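Local structure of 6-phospho-beta-glucosidase BglT (Thermotoga maritima, 1UP7) at residues L97-I102 with V396-D401; I168-E173 with S196-V201; I304-T309 with K313-N318. The protein hydrolyses cellobiose 6'-phosphate to glucose 6-phosphate and glucose, as a family 4 glycosidase that depends on NAD+ and a manganese ion. All coordinates share one frame; numbering follows the deposited sequence.

Contact 1: L97-I102 with V396-D401; sequences LKYGLI and VEDAKD
Y99, in the loop after helix 85-94, sets its ring beside D398 and D401 of helix 396-409. D398 meets the inner end of the ring: its CB lies 3.8 Å from Y99 CD1, approaching obliquely, while D398 OD1 sits at the ring edge, in plane, 3.9 Å from Y99 CD1. The two side chains run past each other in opposite directions, with the ring and carboxylate planes 68° apart. Three residues on, D401 crosses the tyrosine at about a right angle and presents its methylene at the ring edge, D401 CB being 4.0 Å from Y99 OH. Y99 CG stands anti to the carbonyl carbon (chi1 -57°), which sends the ring toward the helix, with CD1 at D398 and the hydroxyl at D401. No hydrogen bond joins the segments; the hydroxyl of Y99 is bound instead by E405, further along the same helix, and E405 also forms a salt bridge with K98. The carboxylate of D398 likewise turns to another partner, a salt bridge from its OD2 to K251 of the second subunit. L402 packs against both Y99 and L101. The arrangement is surface packing of a loop on the C-terminal helix, set beside a subunit interface and away from the annotated sites.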
# COMPACT_ATOMS: atom_id res chain seq x y z
N LEU A 97 6.30 22.51 32.66
CA LEU A 97 7.55 23.22 32.90
C LEU A 97 8.36 22.64 34.07
O LEU A 97 9.54 22.39 33.92
CB LEU A 97 7.24 24.69 33.12
CG LEU A 97 7.33 25.67 31.94
CD1 LEU A 97 7.35 25.05 30.56
CD2 LEU A 97 6.34 26.82 32.04
N LYS A 98 7.71 22.39 35.21
CA LYS A 98 8.38 21.80 36.37
C LYS A 98 9.05 20.45 36.10
O LYS A 98 9.94 20.04 36.84
CB LYS A 98 7.44 21.68 37.57
CG LYS A 98 6.36 20.64 37.40
CD LYS A 98 5.47 20.51 38.64
CE LYS A 98 4.50 21.67 38.82
NZ LYS A 98 3.55 21.82 37.72
N TYR A 99 8.60 19.76 35.06
CA TYR A 99 9.18 18.47 34.67
C TYR A 99 10.33 18.59 33.70
O TYR A 99 10.87 17.57 33.28
CB TYR A 99 8.09 17.58 34.06
CG TYR A 99 6.93 17.34 34.96
CD1 TYR A 99 6.93 16.27 35.86
CD2 TYR A 99 5.82 18.19 34.95
CE1 TYR A 99 5.82 16.03 36.70
CE2 TYR A 99 4.73 17.98 35.78
CZ TYR A 99 4.73 16.90 36.65
OH TYR A 99 3.64 16.70 37.49
N GLY A 100 10.71 19.81 33.33
CA GLY A 100 11.74 20.05 32.33
C GLY A 100 11.23 19.82 30.92
O GLY A 100 11.98 19.49 30.02
N LEU A 101 9.93 19.98 30.73
CA LEU A 101 9.28 19.68 29.46
C LEU A 101 8.79 20.97 28.83
O LEU A 101 8.42 21.90 29.55
CB LEU A 101 8.08 18.77 29.71
CG LEU A 101 8.22 17.23 29.62
CD1 LEU A 101 9.67 16.66 29.42
CD2 LEU A 101 7.44 16.49 30.73
N ILE A 102 8.76 21.00 27.50
CA ILE A 102 8.18 22.10 26.76
C ILE A 102 6.71 22.30 27.15
O ILE A 102 5.91 21.35 27.17
CB ILE A 102 8.27 21.84 25.24
CG1 ILE A 102 9.74 21.93 24.77
CG2 ILE A 102 7.34 22.83 24.49
CD1 ILE A 102 10.28 23.27 24.96
N VAL A 396 9.72 8.12 31.50
CA VAL A 396 8.98 7.21 32.36
C VAL A 396 8.85 7.69 33.80
O VAL A 396 7.75 7.68 34.34
CB VAL A 396 9.57 5.79 32.26
CG1 VAL A 396 9.14 4.92 33.45
CG2 VAL A 396 9.14 5.17 30.90
N GLU A 397 9.96 8.16 34.38
CA GLU A 397 9.96 8.63 35.78
C GLU A 397 9.00 9.79 36.06
O GLU A 397 8.64 9.99 37.20
CB GLU A 397 11.40 9.01 36.28
CG GLU A 397 12.04 10.20 35.54
CD GLU A 397 13.39 10.67 36.11
OE1 GLU A 397 13.41 11.15 37.27
OE2 GLU A 397 14.42 10.63 35.37
N ASP A 398 8.61 10.56 35.06
CA ASP A 398 7.73 11.70 35.29
C ASP A 398 6.32 11.49 34.77
O ASP A 398 5.44 12.31 35.05
CB ASP A 398 8.25 12.97 34.62
CG ASP A 398 9.59 13.41 35.17
OD1 ASP A 398 9.73 13.55 36.39
OD2 ASP A 398 10.56 13.65 34.42
N ALA A 399 6.10 10.46 33.96
CA ALA A 399 4.85 10.34 33.21
C ALA A 399 3.60 10.26 34.10
O ALA A 399 2.61 10.92 33.84
CB ALA A 399 4.91 9.21 32.16
N LYS A 400 3.68 9.50 35.17
CA LYS A 400 2.52 9.33 36.03
C LYS A 400 2.12 10.59 36.75
O LYS A 400 0.92 10.94 36.76
CB LYS A 400 2.75 8.22 37.05
CG LYS A 400 1.89 7.04 36.78
CD LYS A 400 2.41 5.87 37.57
CE LYS A 400 1.24 5.09 38.14
NZ LYS A 400 0.03 5.94 38.17
N ASP A 401 3.08 11.24 37.40
CA ASP A 401 2.77 12.47 38.12
C ASP A 401 2.26 13.54 37.15
O ASP A 401 1.31 14.24 37.46
CB ASP A 401 3.98 12.99 38.91
CG ASP A 401 4.30 12.14 40.12
OD1 ASP A 401 3.39 11.49 40.64
OD2 ASP A 401 5.44 12.07 40.62

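Contact 2: I168-E173 with S196-V201; sequences INFIRE and SFIEKV
F170 on helix 166-177 packs onto I198 and V201 of strand 195-203, a helix-on-sheet contact between the Rossmann-type part of the chain and the antiparallel sheet that follows it. The helix follows strand 160-162, an outermost strand, within the chain, of the parallel Rossmann-type sheet, whereas strand 195-203 belongs to the antiparallel sheet made with strands 185-190, 206-207 and 239-240.

The main interaction is a CH-pi contact. F170 and I198 approach from opposite directions, and the terminal methyl of I198 lies over one face of the ring, displaced toward the rim at CD2, with I198 CD1 3.5 Å from the F170 centroid and 18° off the ring normal. With CG anti to the backbone N (chi1 -175°), the phenylalanine reaches from the helix toward the strand. I198 answers with an extended outer torsion (chi2 166°), which sends CD1 to the ring and leaves CG2 behind.

Plain apolar packing completes the contact, with V201 beside the rim of the ring, near its plane. I198 and V201 are three residues apart, yet both point to the helix; the helical psi of E199, and the pairing of E199 and K200 alike with K188, are consistent with a classic beta bulge between them. I239 of the neighbouring strand 239-240 touches both F170 and I198, and L187 lies against V201.

No hydrogen bond crosses between the segments; E173 and K200 form salt bridges elsewhere, with K219 and D207. The side chain of F170 is about 10 Å from that of the manganese ligand C164 and about 11 Å from bound glucose 6-phosphate, near the active site but not lining the sugar-phosphate pocket. At the ring rim, V201 CG2 comes 4.0 Å from F170 CE2.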
# COMPACT_ATOMS: atom_id res chain seq x y z
N ILE A 168 -0.82 30.21 4.78
CA ILE A 168 -1.13 31.52 4.18
C ILE A 168 -0.11 32.59 4.50
O ILE A 168 0.18 33.45 3.66
CB ILE A 168 -2.57 32.03 4.48
CG1 ILE A 168 -2.92 33.16 3.49
CG2 ILE A 168 -2.75 32.46 6.00
CD1 ILE A 168 -4.40 33.25 3.23
N ASN A 169 0.45 32.54 5.69
CA ASN A 169 1.47 33.51 6.03
C ASN A 169 2.70 33.31 5.18
O ASN A 169 3.29 34.28 4.71
CB ASN A 169 1.82 33.44 7.52
CG ASN A 169 0.80 34.15 8.37
OD1 ASN A 169 0.32 35.22 8.00
ND2 ASN A 169 0.44 33.56 9.51
N PHE A 170 3.08 32.04 4.96
CA PHE A 170 4.22 31.79 4.11
C PHE A 170 3.96 32.22 2.68
O PHE A 170 4.82 32.86 2.04
CB PHE A 170 4.70 30.32 4.12
CG PHE A 170 5.96 30.15 3.30
CD1 PHE A 170 7.20 30.50 3.83
CD2 PHE A 170 5.89 29.76 1.95
CE1 PHE A 170 8.37 30.39 3.06
CE2 PHE A 170 7.05 29.65 1.18
CZ PHE A 170 8.30 29.95 1.74
N ILE A 171 2.78 31.87 2.16
CA ILE A 171 2.39 32.23 0.79
C ILE A 171 2.41 33.75 0.63
O ILE A 171 2.89 34.28 -0.38
CB ILE A 171 0.98 31.62 0.41
CG1 ILE A 171 1.12 30.17 -0.06
CG2 ILE A 171 0.30 32.42 -0.69
CD1 ILE A 171 -0.14 29.33 0.10
N ARG A 172 1.92 34.46 1.64
CA ARG A 172 1.99 35.94 1.65
C ARG A 172 3.41 36.47 1.61
O ARG A 172 3.71 37.38 0.86
CB ARG A 172 1.25 36.49 2.87
CG ARG A 172 0.81 37.97 2.75
CD ARG A 172 1.02 38.78 4.06
NE ARG A 172 1.58 37.96 5.16
CZ ARG A 172 2.87 37.96 5.53
NH1 ARG A 172 3.76 38.73 4.90
NH2 ARG A 172 3.27 37.17 6.53
N GLU A 173 4.29 35.87 2.41
CA GLU A 173 5.69 36.29 2.46
C GLU A 173 6.34 36.14 1.07
O GLU A 173 7.03 37.05 0.59
CB GLU A 173 6.41 35.43 3.50
CG GLU A 173 7.79 35.94 3.89
CD GLU A 173 8.24 35.36 5.21
OE1 GLU A 173 7.41 34.62 5.84
OE2 GLU A 173 9.40 35.66 5.63
N SER A 196 5.17 21.10 9.64
CA SER A 196 5.07 21.09 8.20
C SER A 196 6.37 21.58 7.58
O SER A 196 7.18 22.24 8.25
CB SER A 196 3.89 21.97 7.77
OG SER A 196 4.09 23.33 8.14
N PHE A 197 6.53 21.25 6.30
CA PHE A 197 7.79 21.37 5.60
C PHE A 197 7.50 21.86 4.19
O PHE A 197 6.52 21.43 3.57
CB PHE A 197 8.53 20.03 5.61
CG PHE A 197 8.73 19.47 7.00
CD1 PHE A 197 7.71 18.73 7.63
CD2 PHE A 197 9.91 19.73 7.69
CE1 PHE A 197 7.87 18.25 8.91
CE2 PHE A 197 10.10 19.23 8.96
CZ PHE A 197 9.08 18.48 9.59
N ILE A 198 8.33 22.75 3.68
CA ILE A 198 8.22 23.16 2.30
C ILE A 198 9.47 22.70 1.59
O ILE A 198 10.60 23.00 2.02
CB ILE A 198 8.01 24.72 2.18
CG1 ILE A 198 6.71 25.13 2.84
CG2 ILE A 198 8.04 25.19 0.70
CD1 ILE A 198 6.55 26.63 3.08
N GLU A 199 9.26 21.97 0.50
CA GLU A 199 10.34 21.38 -0.26
C GLU A 199 10.62 22.17 -1.53
O GLU A 199 11.78 22.28 -1.95
CB GLU A 199 9.99 19.92 -0.58
CG GLU A 199 11.15 19.02 -0.97
CD GLU A 199 10.81 17.54 -0.85
OE1 GLU A 199 9.86 17.17 -0.14
OE2 GLU A 199 11.51 16.73 -1.47
N LYS A 200 9.57 22.71 -2.13
CA LYS A 200 9.68 23.46 -3.39
C LYS A 200 8.80 24.70 -3.36
O LYS A 200 7.72 24.69 -2.79
CB LYS A 200 9.32 22.58 -4.62
CG LYS A 200 10.07 21.23 -4.68
CD LYS A 200 10.94 21.07 -5.92
CE LYS A 200 12.45 21.04 -5.60
NZ LYS A 200 13.24 21.76 -6.73
N VAL A 201 9.27 25.76 -3.99
CA VAL A 201 8.49 26.97 -4.14
C VAL A 201 8.45 27.37 -5.60
O VAL A 201 9.48 27.49 -6.25
CB VAL A 201 9.02 28.17 -3.32
CG1 VAL A 201 8.15 29.39 -3.58
CG2 VAL A 201 8.99 27.85 -1.86

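Contact 3: I304-T309 with K313-N318; sequences IRDLET and KIHIVN
D306, near the end of helix 296-308, meets H315 of strand 313-320 almost at a right angle, carboxylate and imidazole planes 33° apart. H315 NE2 donates in its ring plane to the anti lone pair of D306 OD2; the modelled 2.5 Å between H315 NE2 and D306 OD2 is short, and its exact length is doubtful at this resolution. On the syn side but tilted 25° out of the carboxylate plane, R305 NH1 reaches D306 OD1 at 2.9 Å, nearly straight (163°), and adds a weak, bent bond to D306 OD2. K313 crosses the carboxylate obliquely with its aliphatic base, K313 CB lying 3.3 Å from D306 OD2, while its bent chain carries the ammonium to E311. V340 on the adjacent strand 333-341 touches H315. An asparagine in place of D306 would probably cost R305 its close salt-bridge partner and weaken the hold on H315. The contact closes a short helix-to-strand connection in the C-terminal domain, and the side chain of D306 is about 7 Å from that of V29 in the NAD+-binding region. Held by a nitrogen donor at each oxygen, this buried carboxylate is probably kept ionised and fixed in rotation.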
# COMPACT_ATOMS: atom_id res chain seq x y z
N ILE A 304 -13.91 29.33 2.05
CA ILE A 304 -15.36 29.31 1.89
C ILE A 304 -15.78 29.83 0.49
O ILE A 304 -16.63 29.26 -0.17
CB ILE A 304 -16.06 30.09 3.06
CG1 ILE A 304 -16.08 29.25 4.33
CG2 ILE A 304 -17.51 30.47 2.71
CD1 ILE A 304 -16.47 30.03 5.61
N ARG A 305 -15.16 30.91 0.06
CA ARG A 305 -15.35 31.47 -1.27
C ARG A 305 -15.13 30.41 -2.36
O ARG A 305 -15.98 30.24 -3.24
CB ARG A 305 -14.40 32.65 -1.44
CG ARG A 305 -14.55 33.49 -2.69
CD ARG A 305 -13.30 33.45 -3.59
NE ARG A 305 -12.29 34.42 -3.21
CZ ARG A 305 -11.00 34.15 -2.99
NH1 ARG A 305 -10.50 32.91 -3.06
NH2 ARG A 305 -10.19 35.14 -2.68
N ASP A 306 -14.03 29.67 -2.30
CA ASP A 306 -13.67 28.73 -3.37
C ASP A 306 -14.41 27.40 -3.21
O ASP A 306 -14.54 26.63 -4.15
CB ASP A 306 -12.15 28.55 -3.49
CG ASP A 306 -11.43 29.86 -3.71
OD1 ASP A 306 -12.08 30.78 -4.27
OD2 ASP A 306 -10.25 30.11 -3.36
N LEU A 307 -14.92 27.15 -2.02
CA LEU A 307 -15.85 26.04 -1.79
C LEU A 307 -17.22 26.37 -2.39
O LEU A 307 -17.96 25.47 -2.78
CB LEU A 307 -16.00 25.79 -0.30
CG LEU A 307 -15.59 24.50 0.43
CD1 LEU A 307 -14.94 23.43 -0.41
CD2 LEU A 307 -14.74 24.84 1.57
N GLU A 308 -17.54 27.66 -2.49
CA GLU A 308 -18.81 28.11 -3.07
C GLU A 308 -18.85 28.24 -4.58
O GLU A 308 -19.89 28.06 -5.16
CB GLU A 308 -19.26 29.44 -2.45
CG GLU A 308 -19.91 29.27 -1.10
CD GLU A 308 -21.21 28.52 -1.22
OE1 GLU A 308 -22.16 29.12 -1.78
OE2 GLU A 308 -21.28 27.33 -0.79
N THR A 309 -17.73 28.58 -5.23
CA THR A 309 -17.71 28.68 -6.69
C THR A 309 -17.26 27.37 -7.33
O THR A 309 -16.86 26.41 -6.65
CB THR A 309 -16.74 29.77 -7.16
OG1 THR A 309 -15.41 29.39 -6.76
CG2 THR A 309 -17.03 31.11 -6.49
N LYS A 313 -9.53 26.27 -6.96
CA LYS A 313 -8.42 27.05 -6.44
C LYS A 313 -7.64 26.21 -5.45
O LYS A 313 -8.20 25.25 -4.92
CB LYS A 313 -8.92 28.34 -5.80
CG LYS A 313 -9.72 29.25 -6.77
CD LYS A 313 -8.88 30.36 -7.34
CE LYS A 313 -8.76 30.26 -8.87
NZ LYS A 313 -9.29 31.47 -9.61
N ILE A 314 -6.37 26.54 -5.23
CA ILE A 314 -5.55 25.80 -4.30
C ILE A 314 -5.57 26.41 -2.92
O ILE A 314 -5.36 27.59 -2.76
CB ILE A 314 -4.11 25.67 -4.81
CG1 ILE A 314 -4.09 25.06 -6.23
CG2 ILE A 314 -3.21 24.95 -3.75
CD1 ILE A 314 -4.93 23.80 -6.40
N HIS A 315 -5.84 25.57 -1.93
CA HIS A 315 -5.73 25.93 -0.52
C HIS A 315 -5.01 24.85 0.25
O HIS A 315 -5.27 23.67 0.04
CB HIS A 315 -7.13 26.13 0.09
CG HIS A 315 -7.84 27.29 -0.51
ND1 HIS A 315 -7.53 28.60 -0.18
CD2 HIS A 315 -8.76 27.36 -1.50
CE1 HIS A 315 -8.27 29.41 -0.91
NE2 HIS A 315 -9.02 28.69 -1.71
N ILE A 316 -4.10 25.26 1.13
CA ILE A 316 -3.41 24.30 1.97
C ILE A 316 -4.23 24.10 3.21
O ILE A 316 -4.50 25.02 3.95
CB ILE A 316 -1.98 24.71 2.30
CG1 ILE A 316 -1.19 24.94 1.00
CG2 ILE A 316 -1.35 23.62 3.14
CD1 ILE A 316 0.17 25.63 1.21
N VAL A 317 -4.57 22.85 3.46
CA VAL A 317 -5.68 22.53 4.33
C VAL A 317 -5.36 21.20 5.04
O VAL A 317 -4.52 20.45 4.56
CB VAL A 317 -6.93 22.51 3.39
CG1 VAL A 317 -7.70 21.17 3.33
CG2 VAL A 317 -7.78 23.77 3.55
N ASN A 318 -5.95 20.94 6.20
CA ASN A 318 -5.78 19.64 6.87
C ASN A 318 -6.85 18.66 6.44
O ASN A 318 -8.04 18.92 6.61
CB ASN A 318 -5.81 19.73 8.40
CG ASN A 318 -4.64 20.48 8.94
OD1 ASN A 318 -3.66 19.90 9.43
ND2 ASN A 318 -4.71 21.79 8.83

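Contact 2 is buried, contact 3 partly so, and contact 1 lies at the surface on the opposite side of the chain's centre from contact 3. Contacts 2 and 3 each set a helix against a strand, but in different sheets, and they meet directly: I171 CD1 of helix 166-177 packs 3.9 Å from I316 CD1 of strand 313-320. Contact 1 joins a loop to the C-terminal helix, enclosing both others along the sequence. Chemistry follows place: hydrocarbon alone inside, a charged hydrogen-bonded cluster at the intermediate site, and at the surface an aromatic ring against two aspartates, with the tyrosine hydroxyl bound by E405 and D398 by another subunit.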